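Local coordinates for RAP1B (Serratia marcescens, PDB 4AX2), which probably acts as a type VI secretion immunity protein, protecting the bacterium against a toxin, probably a cell-wall amidase, encoded in the same secretion gene cluster, at residues V37-L42 / R113-P118; S43-Q48 / V84-Y89; W70-I75 / Q126-N131. All coordinates share one frame; numbering follows the deposited sequence. Where two conformers were deposited one is given.

Contact 1: V37-L42 / R113-P118; sequences VKELAL and RLYHSP. With EDO (1,2-ethanediol), chain F.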
loop_
_atom_site.group_PDB
_atom_site.type_symbol
_atom_site.label_atom_id
_atom_site.label_comp_id
_atom_site.label_asym_id
_atom_site.label_seq_id
_atom_site.Cartn_x
_atom_site.Cartn_y
_atom_site.Cartn_z
ATOM N N VAL A 37 -10.371 6.310 0.751
ATOM C CA VAL A 37 -10.532 6.141 -0.682
ATOM C C VAL A 37 -9.225 5.618 -1.285
ATOM O O VAL A 37 -9.250 4.753 -2.157
ATOM C CB VAL A 37 -10.935 7.453 -1.363
ATOM C CG1 VAL A 37 -10.942 7.272 -2.874
ATOM C CG2 VAL A 37 -12.301 7.942 -0.845
ATOM N N LYS A 38 -8.101 6.164 -0.839
ATOM C CA LYS A 38 -6.777 5.710 -1.353
ATOM C C LYS A 38 -6.500 4.259 -0.977
ATOM O O LYS A 38 -5.954 3.518 -1.774
ATOM C CB LYS A 38 -5.637 6.616 -0.902
ATOM C CG LYS A 38 -5.797 8.054 -1.370
ATOM C CD LYS A 38 -4.472 8.742 -1.674
ATOM C CE LYS A 38 -3.572 8.923 -0.449
ATOM N NZ LYS A 38 -2.185 9.426 -0.783
ATOM N N GLU A 39 -6.903 3.850 0.233
ATOM C CA GLU A 39 -6.761 2.455 0.646
ATOM C C GLU A 39 -7.577 1.554 -0.273
ATOM O O GLU A 39 -7.127 0.462 -0.643
ATOM C CB GLU A 39 -7.227 2.220 2.082
ATOM C CG GLU A 39 -6.604 3.126 3.130
ATOM C CD GLU A 39 -5.097 3.017 3.205
ATOM O OE1 GLU A 39 -4.627 1.978 3.713
ATOM O OE2 GLU A 39 -4.411 3.990 2.839
ATOM N N LEU A 40 -8.790 1.992 -0.616
ATOM C CA LEU A 40 -9.628 1.216 -1.527
ATOM C C LEU A 40 -8.932 1.100 -2.887
ATOM O O LEU A 40 -8.824 0.004 -3.457
ATOM C CB LEU A 40 -11.007 1.876 -1.692
ATOM C CG LEU A 40 -12.016 1.217 -2.634
ATOM C CD1 LEU A 40 -13.430 1.637 -2.243
ATOM C CD2 LEU A 40 -11.755 1.568 -4.100
ATOM N N ALA A 41 -8.453 2.236 -3.388
ATOM C CA ALA A 41 -7.800 2.277 -4.697
ATOM C C ALA A 41 -6.563 1.381 -4.758
ATOM O O ALA A 41 -6.396 0.630 -5.712
ATOM C CB ALA A 41 -7.441 3.715 -5.086
ATOM N N LEU A 42 -5.712 1.463 -3.745
ATOM C CA LEU A 42 -4.516 0.606 -3.660
ATOM C C LEU A 42 -4.906 -0.880 -3.631
ATOM O O LEU A 42 -4.378 -1.689 -4.399
ATOM C CB LEU A 42 -3.720 0.993 -2.405
ATOM C CG LEU A 42 -2.491 0.128 -2.081
ATOM C CD1 LEU A 42 -1.543 0.006 -3.275
ATOM C CD2 LEU A 42 -1.763 0.684 -0.875
ATOM N N ARG A 113 2.655 3.757 -7.074
ATOM C CA ARG A 113 2.725 5.061 -7.766
ATOM C C ARG A 113 1.339 5.691 -7.793
ATOM O O ARG A 113 1.159 6.866 -7.488
ATOM C CB ARG A 113 3.275 4.907 -9.187
ATOM C CG ARG A 113 3.585 6.232 -9.860
ATOM C CD ARG A 113 4.152 6.062 -11.280
ATOM N NE ARG A 113 5.352 5.225 -11.307
ATOM C CZ ARG A 113 5.421 3.968 -11.756
ATOM N NH1 ARG A 113 4.371 3.362 -12.264
ATOM N NH2 ARG A 113 6.578 3.301 -11.683
ATOM N N LEU A 114 0.356 4.897 -8.186
ATOM C CA LEU A 114 -1.057 5.298 -8.092
ATOM C C LEU A 114 -1.399 5.830 -6.711
ATOM O O LEU A 114 -1.932 6.930 -6.570
ATOM C CB LEU A 114 -1.960 4.101 -8.378
ATOM C CG LEU A 114 -3.454 4.283 -8.021
ATOM C CD1 LEU A 114 -4.079 5.280 -8.977
ATOM C CD2 LEU A 114 -4.181 2.959 -8.087
ATOM N N TYR A 115 -1.091 5.034 -5.695
ATOM C CA TYR A 115 -1.471 5.333 -4.313
ATOM C C TYR A 115 -0.939 6.683 -3.852
ATOM O O TYR A 115 -1.594 7.356 -3.083
ATOM C CB TYR A 115 -0.963 4.210 -3.405
ATOM C CG TYR A 115 -1.229 4.360 -1.937
ATOM C CD1 TYR A 115 -2.519 4.286 -1.422
ATOM C CD2 TYR A 115 -0.176 4.510 -1.045
ATOM C CE1 TYR A 115 -2.760 4.379 -0.069
ATOM C CE2 TYR A 115 -0.401 4.607 0.306
ATOM C CZ TYR A 115 -1.703 4.546 0.793
ATOM O OH TYR A 115 -1.912 4.643 2.144
ATOM N N HIS A 116 0.268 7.040 -4.281
ATOM C CA HIS A 116 0.876 8.340 -3.924
ATOM C C HIS A 116 0.650 9.467 -4.920
ATOM O O HIS A 116 1.167 10.582 -4.730
ATOM C CB HIS A 116 2.376 8.145 -3.696
ATOM C CG HIS A 116 2.700 7.188 -2.564
ATOM N ND1 HIS A 116 2.450 7.480 -1.273
ATOM C CD2 HIS A 116 3.264 5.907 -2.576
ATOM C CE1 HIS A 116 2.836 6.437 -0.491
ATOM N NE2 HIS A 116 3.338 5.485 -1.293
ATOM N N SER A 117 -0.095 9.212 -5.995
ATOM C CA SER A 117 -0.236 10.190 -7.072
ATOM C C SER A 117 -1.047 11.403 -6.667
ATOM O O SER A 117 -2.023 11.303 -5.914
ATOM C CB SER A 117 -0.835 9.563 -8.353
ATOM O OG SER A 117 -2.172 9.131 -8.147
ATOM N N PRO A 118 -0.658 12.576 -7.194
ATOM C CA PRO A 118 -1.492 13.753 -7.004
ATOM C C PRO A 118 -2.911 13.530 -7.556
ATOM O O PRO A 118 -3.869 14.043 -7.010
ATOM C CB PRO A 118 -0.773 14.848 -7.819
ATOM C CG PRO A 118 0.591 14.333 -8.116
ATOM C CD PRO A 118 0.610 12.856 -7.899
HETATM C C1 EDO F . 1.586 9.705 1.949
HETATM O O1 EDO F . 1.935 8.329 1.857
HETATM C C2 EDO F . 0.500 9.989 0.924
HETATM O O2 EDO F . 0.975 9.665 -0.386
#

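Contact 2: S43-Q48 / V84-Y89; sequences SRCLAQ and VLIDKY. With EDO (1,2-ethanediol), chain G.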
loop_
_atom_site.group_PDB
_atom_site.type_symbol
_atom_site.label_atom_id
_atom_site.label_comp_id
_atom_site.label_asym_id
_atom_site.label_seq_id
_atom_site.Cartn_x
_atom_site.Cartn_y
_atom_site.Cartn_z
ATOM N N SER A 43 -5.836 -1.236 -2.745
ATOM C CA SER A 43 -6.241 -2.629 -2.591
ATOM C C SER A 43 -6.807 -3.187 -3.896
ATOM O O SER A 43 -6.484 -4.296 -4.298
ATOM C CB SER A 43 -7.275 -2.785 -1.457
ATOM O OG SER A 43 -6.764 -2.337 -0.214
ATOM N N ARG A 44 -7.649 -2.413 -4.563
ATOM C CA ARG A 44 -8.211 -2.861 -5.840
ATOM C C ARG A 44 -7.173 -2.927 -6.957
ATOM O O ARG A 44 -7.197 -3.830 -7.766
ATOM C CB ARG A 44 -9.402 -1.988 -6.241
ATOM C CG ARG A 44 -10.100 -2.511 -7.488
ATOM C CD ARG A 44 -11.388 -1.787 -7.772
ATOM N NE ARG A 44 -12.378 -1.990 -6.725
ATOM C CZ ARG A 44 -13.383 -1.156 -6.479
ATOM N NH1 ARG A 44 -13.551 -0.048 -7.211
ATOM N NH2 ARG A 44 -14.245 -1.449 -5.517
ATOM N N CYS A 45 -6.220 -1.999 -6.973
ATOM C CA CYS A 45 -5.121 -2.068 -7.928
ATOM C C CYS A 45 -4.378 -3.391 -7.727
ATOM O O CYS A 45 -4.110 -4.122 -8.688
ATOM C CB CYS A 45 -4.183 -0.869 -7.739
ATOM S SG CYS A 45 -2.871 -0.723 -8.956
ATOM N N LEU A 46 -4.086 -3.718 -6.470
ATOM C CA LEU A 46 -3.380 -4.956 -6.150
ATOM C C LEU A 46 -4.189 -6.182 -6.583
ATOM O O LEU A 46 -3.626 -7.118 -7.126
ATOM C CB LEU A 46 -3.057 -5.019 -4.657
ATOM C CG LEU A 46 -2.058 -3.965 -4.176
ATOM C CD1 LEU A 46 -1.958 -3.932 -2.640
ATOM C CD2 LEU A 46 -0.694 -4.240 -4.801
ATOM N N ALA A 47 -5.502 -6.160 -6.348
ATOM C CA ALA A 47 -6.400 -7.228 -6.851
ATOM C C ALA A 47 -6.323 -7.395 -8.363
ATOM O O ALA A 47 -6.306 -8.528 -8.874
ATOM C CB ALA A 47 -7.839 -6.955 -6.431
ATOM N N GLN A 48 -6.263 -6.282 -9.090
ATOM C CA GLN A 48 -6.289 -6.318 -10.559
ATOM C C GLN A 48 -4.973 -6.739 -11.188
ATOM O O GLN A 48 -4.967 -7.325 -12.266
ATOM C CB GLN A 48 -6.755 -4.969 -11.130
ATOM C CG GLN A 48 -8.210 -4.675 -10.808
ATOM C CD GLN A 48 -8.685 -3.339 -11.342
ATOM O OE1 GLN A 48 -7.997 -2.709 -12.150
ATOM N NE2 GLN A 48 -9.884 -2.908 -10.914
ATOM N N VAL A 84 -11.143 3.776 -13.620
ATOM C CA VAL A 84 -10.457 4.424 -14.743
ATOM C C VAL A 84 -9.041 4.918 -14.314
ATOM O O VAL A 84 -8.062 4.706 -15.029
ATOM C CB VAL A 84 -11.288 5.573 -15.336
ATOM C CG1 VAL A 84 -10.444 6.406 -16.285
ATOM C CG2 VAL A 84 -12.530 5.037 -16.081
ATOM N N LEU A 85 -8.950 5.555 -13.156
ATOM C CA LEU A 85 -7.638 6.018 -12.655
ATOM C C LEU A 85 -6.670 4.851 -12.420
ATOM O O LEU A 85 -5.522 4.901 -12.870
ATOM C CB LEU A 85 -7.808 6.887 -11.412
ATOM C CG LEU A 85 -6.512 7.537 -10.911
ATOM C CD1 LEU A 85 -5.896 8.421 -11.994
ATOM C CD2 LEU A 85 -6.814 8.299 -9.630
ATOM N N ILE A 86 -7.145 3.765 -11.805
ATOM C CA ILE A 86 -6.317 2.562 -11.631
ATOM C C ILE A 86 -5.787 2.115 -12.988
ATOM O O ILE A 86 -4.605 1.800 -13.140
ATOM C CB ILE A 86 -7.100 1.400 -10.967
ATOM C CG1 ILE A 86 -7.413 1.725 -9.495
ATOM C CG2 ILE A 86 -6.330 0.083 -11.103
ATOM C CD1 ILE A 86 -8.445 0.810 -8.839
ATOM N N ASP A 87 -6.677 2.106 -13.994
ATOM C CA ASP A 87 -6.315 1.648 -15.319
ATOM C C ASP A 87 -5.214 2.499 -15.952
ATOM O O ASP A 87 -4.453 1.998 -16.759
ATOM C CB ASP A 87 -7.550 1.580 -16.238
ATOM C CG ASP A 87 -8.484 0.443 -15.875
ATOM O OD1 ASP A 87 -8.040 -0.464 -15.133
ATOM O OD2 ASP A 87 -9.660 0.449 -16.339
ATOM N N LYS A 88 -5.122 3.764 -15.562
ATOM C CA LYS A 88 -4.073 4.657 -16.074
ATOM C C LYS A 88 -2.695 4.399 -15.427
ATOM O O LYS A 88 -1.673 4.864 -15.956
ATOM C CB LYS A 88 -4.518 6.120 -15.951
ATOM C CG LYS A 88 -5.723 6.429 -16.844
ATOM C CD LYS A 88 -6.171 7.887 -16.748
ATOM C CE LYS A 88 -7.465 8.142 -17.514
ATOM N NZ LYS A 88 -8.049 9.472 -17.175
ATOM N N TYR A 89 -2.665 3.624 -14.331
ATOM C CA TYR A 89 -1.414 3.315 -13.602
ATOM C C TYR A 89 -0.948 1.856 -13.677
ATOM O O TYR A 89 0.251 1.583 -13.819
ATOM C CB TYR A 89 -1.558 3.740 -12.135
ATOM C CG TYR A 89 -1.408 5.227 -11.978
ATOM C CD1 TYR A 89 -2.454 6.080 -12.271
ATOM C CD2 TYR A 89 -0.204 5.783 -11.562
ATOM C CE1 TYR A 89 -2.309 7.460 -12.172
ATOM C CE2 TYR A 89 -0.052 7.162 -11.443
ATOM C CZ TYR A 89 -1.107 7.997 -11.758
ATOM O OH TYR A 89 -0.992 9.366 -11.651
HETATM C C1 EDO G . 2.263 9.712 -11.267
HETATM O O1 EDO G . 1.098 10.363 -11.739
HETATM C C2 EDO G . 2.557 10.206 -9.886
HETATM O O2 EDO G . 3.912 9.923 -9.587
#

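Contact 3: W70-I75 / Q126-N131; sequences WMPFDI and QLIAGN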
loop_
_atom_site.group_PDB
_atom_site.type_symbol
_atom_site.label_atom_id
_atom_site.label_comp_id
_atom_site.label_asym_id
_atom_site.label_seq_id
_atom_site.Cartn_x
_atom_site.Cartn_y
_atom_site.Cartn_z
ATOM N N TRP A 70 -16.841 2.289 5.553
ATOM C CA TRP A 70 -16.279 3.189 6.565
ATOM C C TRP A 70 -16.100 4.600 6.088
ATOM O O TRP A 70 -15.385 5.384 6.719
ATOM C CB TRP A 70 -14.973 2.600 7.113
ATOM C CG TRP A 70 -15.190 1.147 7.431
ATOM C CD1 TRP A 70 -14.639 0.032 6.795
ATOM C CD2 TRP A 70 -16.135 0.608 8.408
ATOM N NE1 TRP A 70 -15.126 -1.127 7.344
ATOM C CE2 TRP A 70 -16.047 -0.846 8.310
ATOM C CE3 TRP A 70 -16.998 1.170 9.342
ATOM C CZ2 TRP A 70 -16.796 -1.679 9.122
ATOM C CZ3 TRP A 70 -17.763 0.319 10.154
ATOM C CH2 TRP A 70 -17.663 -1.072 10.042
ATOM N N MET A 71 -16.764 4.939 4.988
ATOM C CA MET A 71 -16.745 6.297 4.449
ATOM C C MET A 71 -18.005 6.624 3.660
ATOM O O MET A 71 -18.592 5.745 3.028
ATOM C CB MET A 71 -15.533 6.459 3.518
ATOM C CG MET A 71 -15.430 5.371 2.458
ATOM S SD MET A 71 -14.206 5.859 1.222
ATOM C CE MET A 71 -14.128 4.333 0.262
ATOM N N PRO A 72 -18.406 7.912 3.645
ATOM C CA PRO A 72 -19.567 8.329 2.857
ATOM C C PRO A 72 -19.174 8.505 1.374
ATOM O O PRO A 72 -19.125 9.616 0.846
ATOM C CB PRO A 72 -19.984 9.638 3.525
ATOM C CG PRO A 72 -18.712 10.214 4.018
ATOM C CD PRO A 72 -17.829 9.034 4.396
ATOM N N PHE A 73 -18.877 7.370 0.750
ATOM C CA PHE A 73 -18.296 7.279 -0.586
ATOM C C PHE A 73 -19.387 7.421 -1.640
ATOM O O PHE A 73 -20.519 6.943 -1.458
ATOM C CB PHE A 73 -17.647 5.898 -0.707
ATOM C CG PHE A 73 -16.908 5.657 -1.987
ATOM C CD1 PHE A 73 -15.843 6.466 -2.361
ATOM C CD2 PHE A 73 -17.246 4.583 -2.795
ATOM C CE1 PHE A 73 -15.132 6.210 -3.520
ATOM C CE2 PHE A 73 -16.553 4.330 -3.974
ATOM C CZ PHE A 73 -15.503 5.154 -4.347
ATOM N N ASP A 74 -19.053 8.036 -2.764
ATOM C CA ASP A 74 -20.041 8.210 -3.836
ATOM C C ASP A 74 -19.921 6.994 -4.770
ATOM O O ASP A 74 -19.120 6.977 -5.697
ATOM C CB ASP A 74 -19.800 9.570 -4.515
ATOM C CG ASP A 74 -19.927 10.766 -3.520
ATOM O OD1 ASP A 74 -20.467 10.587 -2.395
ATOM O OD2 ASP A 74 -19.484 11.890 -3.860
ATOM N N ILE A 75 -20.696 5.955 -4.483
ATOM C CA ILE A 75 -20.453 4.656 -5.115
ATOM C C ILE A 75 -20.831 4.675 -6.602
ATOM O O ILE A 75 -20.089 4.154 -7.447
ATOM C CB ILE A 75 -21.197 3.509 -4.384
ATOM C CG1 ILE A 75 -20.696 2.138 -4.864
ATOM C CG2 ILE A 75 -22.702 3.603 -4.606
ATOM C CD1 ILE A 75 -19.194 1.994 -4.892
ATOM N N GLN A 126 -12.721 14.391 -3.893
ATOM C CA GLN A 126 -13.942 14.627 -4.676
ATOM C C GLN A 126 -15.039 13.588 -4.444
ATOM O O GLN A 126 -16.225 13.913 -4.545
ATOM C CB GLN A 126 -13.603 14.666 -6.171
ATOM C CG GLN A 126 -12.642 15.782 -6.542
ATOM C CD GLN A 126 -12.263 15.770 -8.006
ATOM O OE1 GLN A 126 -12.114 14.705 -8.608
ATOM N NE2 GLN A 126 -12.089 16.960 -8.585
ATOM N N LEU A 127 -14.658 12.360 -4.099
ATOM C CA LEU A 127 -15.607 11.245 -4.009
ATOM C C LEU A 127 -16.231 11.037 -2.622
ATOM O O LEU A 127 -16.905 10.011 -2.388
ATOM C CB LEU A 127 -14.916 9.947 -4.465
ATOM C CG LEU A 127 -14.445 9.953 -5.930
ATOM C CD1 LEU A 127 -13.796 8.631 -6.292
ATOM C CD2 LEU A 127 -15.589 10.293 -6.893
ATOM N N ILE A 128 -15.962 11.969 -1.707
ATOM C CA ILE A 128 -16.464 11.903 -0.330
ATOM C C ILE A 128 -17.550 12.954 -0.126
ATOM O O ILE A 128 -17.338 14.140 -0.412
ATOM C CB ILE A 128 -15.330 12.087 0.708
ATOM C CG1 ILE A 128 -14.359 10.894 0.645
ATOM C CG2 ILE A 128 -15.887 12.236 2.126
ATOM C CD1 ILE A 128 -15.005 9.528 0.858
ATOM N N ALA A 129 -18.721 12.503 0.319
ATOM C CA ALA A 129 -19.795 13.421 0.724
ATOM C C ALA A 129 -19.357 14.174 1.972
ATOM O O ALA A 129 -18.711 13.605 2.858
ATOM C CB ALA A 129 -21.099 12.668 0.982
ATOM N N GLY A 130 -19.698 15.457 2.041
ATOM C CA GLY A 130 -19.203 16.320 3.105
ATOM C C GLY A 130 -17.700 16.565 3.099
ATOM O O GLY A 130 -17.017 16.399 2.072
ATOM N N ASN A 131 -17.189 16.968 4.263
ATOM C CA ASN A 131 -15.777 17.303 4.455
ATOM C C ASN A 131 -14.939 16.042 4.331
ATOM O O ASN A 131 -15.099 15.124 5.129
ATOM C CB ASN A 131 -15.577 17.890 5.858
ATOM C CG ASN A 131 -14.177 18.421 6.096
ATOM O OD1 ASN A 131 -13.225 18.088 5.388
ATOM N ND2 ASN A 131 -14.049 19.278 7.117
#

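Contact 1: V37-L42 / R113-P118
Tyr115 swings its ring toward helix 33-49 because its CG stands opposite the backbone N (chi1 178°), while the Glu39 chain, whose bond to CB leads the other way, folds back through its bent first two torsions until its carboxylate meets the phenol. The phenol OH donates to Glu39 OE2 over 2.7 Å, using the syn lone pair of that oxygen, and the carboxylate and ring planes stand 71° apart. OE2 also accepts from Gln35, and the other oxygen, OE1, is bound by His116 of the second subunit, so both oxygens of this buried carboxylate are held and the group is probably kept ionised. One face of the Tyr115 ring carries Leu42, whose CD2 makes a CH-pi contact 3.8 Å from the ring centroid, nearly over the centre; Leu42 CB lies 3.6 Å from ring atom CD1. Lys38 passes the ring with its CB 3.7 Å from Tyr115 CE1, then, in the conformer given, one of two deposited, bends at its second and third torsions to carry NZ to the carbonyl O of Tyr115, a 3.2 Å hydrogen bond in the carbonyl plane. This oxygen lies near the C-terminal end of helix 107-116, where a positive charge would probably be favourable. Leu114 CD2 reaches within 4.5 Å of Ala41 CB. At the turn that follows, Ser117 OG donates to Leu114 O over 2.7 Å, and Ser117 is the N-cap of helix 118-126. The whole forms a buried helix-helix interface in an all-helical immunity-protein fold, with its Glu39 and His116 edge built into the dimer.

Contact 2: S43-Q48 / V84-Y89
Helices 33-49 and 75-89 cross here at -56°, their local axes 10.3 Å apart, with Cys45 and Ile86 as the closest pair of CA atoms. The contact is a partly buried helix-helix crossing in an all-helical fold, centred on one side chain, Ile86, whose two branches serve different residues. Its CD1 end lies against the aliphatic part of Arg44, 3.9 Å from Arg44 CB, the two chains crossing at about a right angle. Extended through its first two side-chain torsions and then bent at chi3, Arg44 carries its guanidinium past the isoleucine to Asn65 and Asn83. The CG2 branch rests on Cys45, with Cys45 CB 4.1 Å from Ile86 CG2. Cys45 SG is tied to Cys111 in a disulfide, which links helix 33-49 covalently to helix 107-116, while Leu114 of that helix packs on both Cys45 and Ile86. At the more exposed side, Gln48 extends beyond CG and crosses Asp87, the amide and carboxylate planes 45° apart. Their oxygens, Gln48 OE1 and Asp87 OD1, lie 3.7 Å apart, an approach probably made tolerable by Lys90, which bonds both, by a hydrogen bond and a salt bridge respectively. The same Gln48 OE1 touches Ile86 CG2 at 3.4 Å.

Contact 3: W70-I75 / Q126-N131
Pro72 and Ala129 are joined backbone to backbone: Ala129 N donates to Pro72 O over 3.0 Å, almost straight at 170° and nearly in line with the carbonyl. Two residues on, Asp74 N donates to Leu127 O at 2.9 Å, a more bent bond (141°) with the donor tilted from the carbonyl plane. Leu127 O also receives the CA-H of Phe73, its CA 3.6 Å away, so that one carbonyl is approached by two neighbouring residues of the other loop. Side chains fill in around these bonds. Met71 sets its SD 3.8 Å from Ile128 CD1, the two chains crossing at about a right angle, while the Pro72 ring puts CG against Ile128 CG2 and CB against Ala129 CB. Phe73 and Leu127 run side by side in the same direction, with Phe73 CE1 3.9 Å from Leu127 CB; the ring reaches this place because its CG lies trans to the backbone N (chi1 -176°).

The pair of bonds flanking Phe73 and Ile128 makes a single, isolated beta bridge, which clips together two loops of a protein whose only regular secondary structure is helical: the one between helices 55-67 and 75-89, and the one that leaves helix 118-126. Pro72 is the centre of an inverse gamma turn, closed by a weak bond from Phe73 N to Met71 O, and this turn presents Pro72 O to Ala129. Leu127 is the first residue past helix 118-126 to leave helical angles, and Asp74 stands at the N-cap position of helix 75-89, though its side chain makes no capping bond, so the bridge sits where one helix ends and another begins. Further out, Met71 and Ile128 both settle on Val37 of helix 33-49, Pro72 packs on Tyr33, and Leu127 packs on Ser77, Lys81 and Ile82 of helix 75-89.

How the contacts relate
Contacts 1 and 2 share helix 33-49 and have centres 9 Å apart, contact 2 being nested along the chain inside the loop closed by contact 1. They merge where Leu114 CD2 meets Ile86 CG1 at 3.7 Å and where Ser117 CB lies 3.3 Å from Tyr89 OH. Contact 3 sits about 15 Å from contact 1, centre to centre, yet joins it through Val37, whose CG2 is 3.5 Å from Met71 SD. Contacts 2 and 3 do not touch, their nearest atoms about 6 Å apart. The second subunit meets contacts 1 and 2 but not contact 3. Ethanediol molecules, probably from the crystallisation liquor, lie beside His116 and Tyr89.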